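Local coordinates for 2-oxo-1,2-dihydroquinoline 8-monooxygenase, oxygenase component (Pseudomonas putida, PDB 1Z02), which is the oxygenase component of a Rieske-type monooxygenase that hydroxylates 2-oxo-1,2-dihydroquinoline at carbon 8, using a [2Fe-2S] cluster and a mononuclear iron, at residues Leu240-Ala251 with Met263-Val274. Sequence-based numbering, arbitrary orientation.
Sequences LGLLPTSDDCIA and MQWLFTDKWAPV
Pro244 lies over one face of the Trp271 indole, its CB 4.1 Å from the centroid of the six-membered ring in a CH-pi contact, while Leu266 CD2 covers the opposite face near the rim. Leu242 O, Ile250 CG1 and Cys249 O meet the ring edge, and Cys249 SG approaches obliquely. With CG beside its own backbone N (chi1 -73°), Trp271 brings NE1 to Cys249 O at 3.1 Å, the donor standing 43° above the carbonyl plane. The same oxygen accepts a second hydrogen bond from Trp265 N, nearly in line with the C=O. An alanine in place of Trp271 would probably leave Cys249 O with one of these donors and open a gap between Pro244 and Leu266. At the Trp265 indole, Asp248 O reaches the edge at CD1, Ala251 CB lies oblique to the ring, and a water joins NE1 to Asp248 O. Lys270 carries NZ to Asp248 OD2 at 2.7 Å in a salt bridge, on its syn side but tilted out of the carboxylate plane; Ser246 OG donates to that oxygen too. Thr245 OG1 donates to a lone pair of Asp269 O at 2.6 Å, in the carbonyl plane. Leu243 CG presses on Val274 CG2 at 3.4 Å, a tight fit. Strand 241-244 pairs antiparallel with strand 271-277, the middle of a small three-stranded sheet. Separately, Ile250 and Ala251 pair with Gln264 and Met263 in the hairpin 250-253/261-264; strand 250-253 is outermost, within the chain, in the catalytic domain's large sheet, and the Gln264 side chain is about 12 Å from the bound iron. Helix 392-404 touches Trp271 through Ser393, and Ala124 of a neighbouring subunit packs on Leu243.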
loop_
_atom_site.group_PDB
_atom_site.type_symbol
_atom_site.label_atom_id
_atom_site.label_comp_id
_atom_site.label_asym_id
_atom_site.label_seq_id
_atom_site.Cartn_x
_atom_site.Cartn_y
_atom_site.Cartn_z
ATOM N N LEU A 240 29.885 -3.892 -28.198
ATOM C CA LEU A 240 28.501 -4.348 -28.088
ATOM C C LEU A 240 28.349 -5.283 -26.896
ATOM O O LEU A 240 27.256 -5.443 -26.361
ATOM C CB LEU A 240 28.077 -5.071 -29.368
ATOM C CG LEU A 240 28.088 -4.260 -30.666
ATOM C CD1 LEU A 240 27.514 -5.116 -31.786
ATOM C CD2 LEU A 240 27.270 -2.989 -30.503
ATOM N N GLY A 241 29.457 -5.900 -26.491
ATOM C CA GLY A 241 29.436 -6.813 -25.362
ATOM C C GLY A 241 30.751 -7.553 -25.174
ATOM O O GLY A 241 31.636 -7.489 -26.030
ATOM N N LEU A 242 30.881 -8.236 -24.040
ATOM C CA LEU A 242 32.070 -9.017 -23.711
ATOM C C LEU A 242 31.669 -10.479 -23.589
ATOM O O LEU A 242 30.704 -10.805 -22.894
ATOM C CB LEU A 242 32.675 -8.562 -22.378
ATOM C CG LEU A 242 33.640 -7.372 -22.355
ATOM C CD1 LEU A 242 34.090 -7.121 -20.919
ATOM C CD2 LEU A 242 34.846 -7.669 -23.238
ATOM N N LEU A 243 32.416 -11.358 -24.249
ATOM C CA LEU A 243 32.111 -12.786 -24.215
ATOM C C LEU A 243 33.198 -13.649 -23.616
ATOM O O LEU A 243 34.385 -13.410 -23.824
ATOM C CB LEU A 243 31.879 -13.340 -25.611
ATOM C CG LEU A 243 30.973 -12.725 -26.641
ATOM C CD1 LEU A 243 31.254 -13.451 -27.943
ATOM C CD2 LEU A 243 29.528 -12.851 -26.235
ATOM N N PRO A 244 32.799 -14.687 -22.872
ATOM C CA PRO A 244 33.782 -15.583 -22.269
ATOM C C PRO A 244 34.258 -16.532 -23.374
ATOM O O PRO A 244 33.443 -17.136 -24.083
ATOM C CB PRO A 244 32.980 -16.294 -21.186
ATOM C CG PRO A 244 31.606 -16.360 -21.771
ATOM C CD PRO A 244 31.439 -14.989 -22.387
ATOM N N THR A 245 35.570 -16.651 -23.528
ATOM C CA THR A 245 36.136 -17.508 -24.562
ATOM C C THR A 245 36.507 -18.881 -24.037
ATOM O O THR A 245 36.652 -19.836 -24.801
ATOM C CB THR A 245 37.388 -16.860 -25.177
ATOM O OG1 THR A 245 38.394 -16.690 -24.169
ATOM C CG2 THR A 245 37.035 -15.509 -25.770
ATOM N N SER A 246 36.670 -18.972 -22.725
ATOM C CA SER A 246 37.026 -20.233 -22.103
ATOM C C SER A 246 36.204 -20.493 -20.861
ATOM O O SER A 246 35.481 -19.626 -20.371
ATOM C CB SER A 246 38.512 -20.265 -21.746
ATOM O OG SER A 246 38.836 -19.280 -20.781
ATOM N N ASP A 247 36.346 -21.704 -20.352
ATOM C CA ASP A 247 35.624 -22.156 -19.185
ATOM C C ASP A 247 36.105 -21.496 -17.912
ATOM O O ASP A 247 35.322 -21.253 -16.999
ATOM C CB ASP A 247 35.790 -23.663 -19.063
ATOM C CG ASP A 247 34.503 -24.354 -18.809
ATOM O OD1 ASP A 247 34.486 -25.596 -18.725
ATOM O OD2 ASP A 247 33.498 -23.642 -18.695
ATOM N N ASP A 248 37.403 -21.227 -17.850
ATOM C CA ASP A 248 38.010 -20.611 -16.680
ATOM C C ASP A 248 38.108 -19.091 -16.810
ATOM O O ASP A 248 39.055 -18.482 -16.319
ATOM C CB ASP A 248 39.405 -21.194 -16.461
ATOM C CG ASP A 248 40.322 -20.977 -17.652
ATOM O OD1 ASP A 248 41.523 -21.293 -17.525
ATOM O OD2 ASP A 248 39.851 -20.497 -18.707
ATOM N N CYS A 249 37.136 -18.480 -17.477
ATOM C CA CYS A 249 37.126 -17.031 -17.645
ATOM C C CYS A 249 36.963 -16.354 -16.288
ATOM O O CYS A 249 37.237 -15.165 -16.139
ATOM C CB CYS A 249 35.978 -16.614 -18.558
ATOM S SG CYS A 249 34.372 -17.111 -17.914
ATOM N N ILE A 250 36.508 -17.124 -15.303
ATOM C CA ILE A 250 36.306 -16.616 -13.949
ATOM C C ILE A 250 37.011 -17.528 -12.949
ATOM O O ILE A 250 36.948 -18.748 -13.063
ATOM C CB ILE A 250 34.794 -16.559 -13.589
ATOM C CG1 ILE A 250 34.061 -15.611 -14.545
ATOM C CG2 ILE A 250 34.613 -16.121 -12.138
ATOM C CD1 ILE A 250 32.567 -15.558 -14.328
ATOM N N ALA A 251 37.690 -16.936 -11.976
ATOM C CA ALA A 251 38.384 -17.708 -10.959
ATOM C C ALA A 251 37.610 -17.635 -9.647
ATOM O O ALA A 251 37.391 -16.546 -9.101
ATOM C CB ALA A 251 39.798 -17.170 -10.768
ATOM N N MET A 263 36.826 -13.727 -9.235
ATOM C CA MET A 263 37.571 -12.684 -9.925
ATOM C C MET A 263 37.392 -12.923 -11.417
ATOM O O MET A 263 37.670 -14.013 -11.909
ATOM C CB MET A 263 39.061 -12.767 -9.571
ATOM C CG MET A 263 39.969 -11.902 -10.433
ATOM S SD MET A 263 40.056 -10.217 -9.847
ATOM C CE MET A 263 38.696 -9.628 -10.356
ATOM N N GLN A 264 36.922 -11.909 -12.134
ATOM C CA GLN A 264 36.727 -12.035 -13.571
ATOM C C GLN A 264 37.977 -11.562 -14.309
ATOM O O GLN A 264 38.429 -10.425 -14.125
ATOM C CB GLN A 264 35.503 -11.231 -13.994
ATOM C CG GLN A 264 34.240 -11.636 -13.249
ATOM C CD GLN A 264 33.000 -11.020 -13.830
ATOM O OE1 GLN A 264 32.785 -9.811 -13.743
ATOM N NE2 GLN A 264 32.175 -11.850 -14.446
ATOM N N TRP A 265 38.536 -12.449 -15.134
ATOM C CA TRP A 265 39.748 -12.140 -15.887
ATOM C C TRP A 265 39.470 -11.199 -17.056
ATOM O O TRP A 265 39.543 -11.597 -18.220
ATOM C CB TRP A 265 40.410 -13.428 -16.404
ATOM C CG TRP A 265 40.785 -14.411 -15.341
ATOM C CD1 TRP A 265 40.233 -15.639 -15.139
ATOM C CD2 TRP A 265 41.813 -14.268 -14.356
ATOM N NE1 TRP A 265 40.854 -16.274 -14.091
ATOM C CE2 TRP A 265 41.832 -15.453 -13.593
ATOM C CE3 TRP A 265 42.728 -13.253 -14.045
ATOM C CZ2 TRP A 265 42.728 -15.656 -12.531
ATOM C CZ3 TRP A 265 43.623 -13.455 -12.987
ATOM C CH2 TRP A 265 43.614 -14.648 -12.247
ATOM N N LEU A 266 39.143 -9.949 -16.740
ATOM C CA LEU A 266 38.864 -8.969 -17.774
ATOM C C LEU A 266 40.156 -8.487 -18.411
ATOM O O LEU A 266 41.209 -8.443 -17.768
ATOM C CB LEU A 266 38.087 -7.779 -17.200
ATOM C CG LEU A 266 36.708 -8.084 -16.615
ATOM C CD1 LEU A 266 35.990 -6.775 -16.369
ATOM C CD2 LEU A 266 35.906 -8.948 -17.581
ATOM N N PHE A 267 40.058 -8.132 -19.686
ATOM C CA PHE A 267 41.193 -7.655 -20.466
ATOM C C PHE A 267 42.302 -8.692 -20.608
ATOM O O PHE A 267 43.494 -8.400 -20.482
ATOM C CB PHE A 267 41.723 -6.333 -19.897
ATOM C CG PHE A 267 40.736 -5.206 -20.015
ATOM C CD1 PHE A 267 39.791 -4.978 -19.017
ATOM C CD2 PHE A 267 40.700 -4.418 -21.162
ATOM C CE1 PHE A 267 38.822 -3.992 -19.162
ATOM C CE2 PHE A 267 39.735 -3.429 -21.320
ATOM C CZ PHE A 267 38.793 -3.216 -20.316
ATOM N N THR A 268 41.871 -9.922 -20.862
ATOM C CA THR A 268 42.763 -11.042 -21.102
ATOM C C THR A 268 42.075 -11.752 -22.253
ATOM O O THR A 268 40.976 -11.363 -22.653
ATOM C CB THR A 268 42.879 -12.012 -19.894
ATOM O OG1 THR A 268 41.615 -12.636 -19.635
ATOM C CG2 THR A 268 43.346 -11.271 -18.663
ATOM N N ASP A 269 42.695 -12.791 -22.786
ATOM C CA ASP A 269 42.083 -13.492 -23.899
ATOM C C ASP A 269 40.851 -14.318 -23.505
ATOM O O ASP A 269 40.161 -14.854 -24.370
ATOM C CB ASP A 269 43.131 -14.365 -24.581
ATOM C CG ASP A 269 43.617 -15.454 -23.707
ATOM O OD1 ASP A 269 42.869 -16.376 -23.461
ATOM O OD2 ASP A 269 44.745 -15.419 -23.236
ATOM N N LYS A 270 40.560 -14.389 -22.207
ATOM C CA LYS A 270 39.415 -15.154 -21.712
ATOM C C LYS A 270 38.096 -14.425 -21.938
ATOM O O LYS A 270 37.029 -15.030 -21.888
ATOM C CB LYS A 270 39.583 -15.452 -20.221
ATOM C CG LYS A 270 40.918 -16.072 -19.867
ATOM C CD LYS A 270 40.745 -17.461 -19.326
ATOM C CE LYS A 270 42.087 -18.090 -19.040
ATOM N NZ LYS A 270 42.141 -19.456 -19.605
ATOM N N TRP A 271 38.184 -13.119 -22.164
ATOM C CA TRP A 271 37.013 -12.299 -22.431
ATOM C C TRP A 271 37.248 -11.492 -23.706
ATOM O O TRP A 271 38.150 -10.656 -23.768
ATOM C CB TRP A 271 36.735 -11.347 -21.269
ATOM C CG TRP A 271 36.169 -12.015 -20.054
ATOM C CD1 TRP A 271 36.867 -12.507 -18.989
ATOM C CD2 TRP A 271 34.783 -12.280 -19.787
ATOM N NE1 TRP A 271 36.003 -13.067 -18.076
ATOM C CE2 TRP A 271 34.720 -12.947 -18.543
ATOM C CE3 TRP A 271 33.592 -12.031 -20.485
ATOM C CZ2 TRP A 271 33.508 -13.357 -17.970
ATOM C CZ3 TRP A 271 32.385 -12.441 -19.916
ATOM C CH2 TRP A 271 32.356 -13.102 -18.674
ATOM N N ALA A 272 36.430 -11.740 -24.723
ATOM C CA ALA A 272 36.581 -11.035 -25.990
ATOM C C ALA A 272 35.419 -10.092 -26.285
ATOM O O ALA A 272 34.256 -10.449 -26.115
ATOM C CB ALA A 272 36.735 -12.042 -27.132
ATOM N N PRO A 273 35.726 -8.868 -26.745
ATOM C CA PRO A 273 34.682 -7.893 -27.062
ATOM C C PRO A 273 33.945 -8.254 -28.344
ATOM O O PRO A 273 34.506 -8.899 -29.230
ATOM C CB PRO A 273 35.460 -6.588 -27.188
ATOM C CG PRO A 273 36.769 -7.039 -27.740
ATOM C CD PRO A 273 37.064 -8.274 -26.912
ATOM N N VAL A 274 32.679 -7.857 -28.419
ATOM C CA VAL A 274 31.854 -8.105 -29.590
ATOM C C VAL A 274 31.787 -6.770 -30.306
ATOM O O VAL A 274 31.337 -5.780 -29.727
ATOM C CB VAL A 274 30.438 -8.524 -29.191
ATOM C CG1 VAL A 274 29.590 -8.740 -30.435
ATOM C CG2 VAL A 274 30.488 -9.779 -28.341
HETATM O O HOH W 1 40.648 -19.162 -13.803
#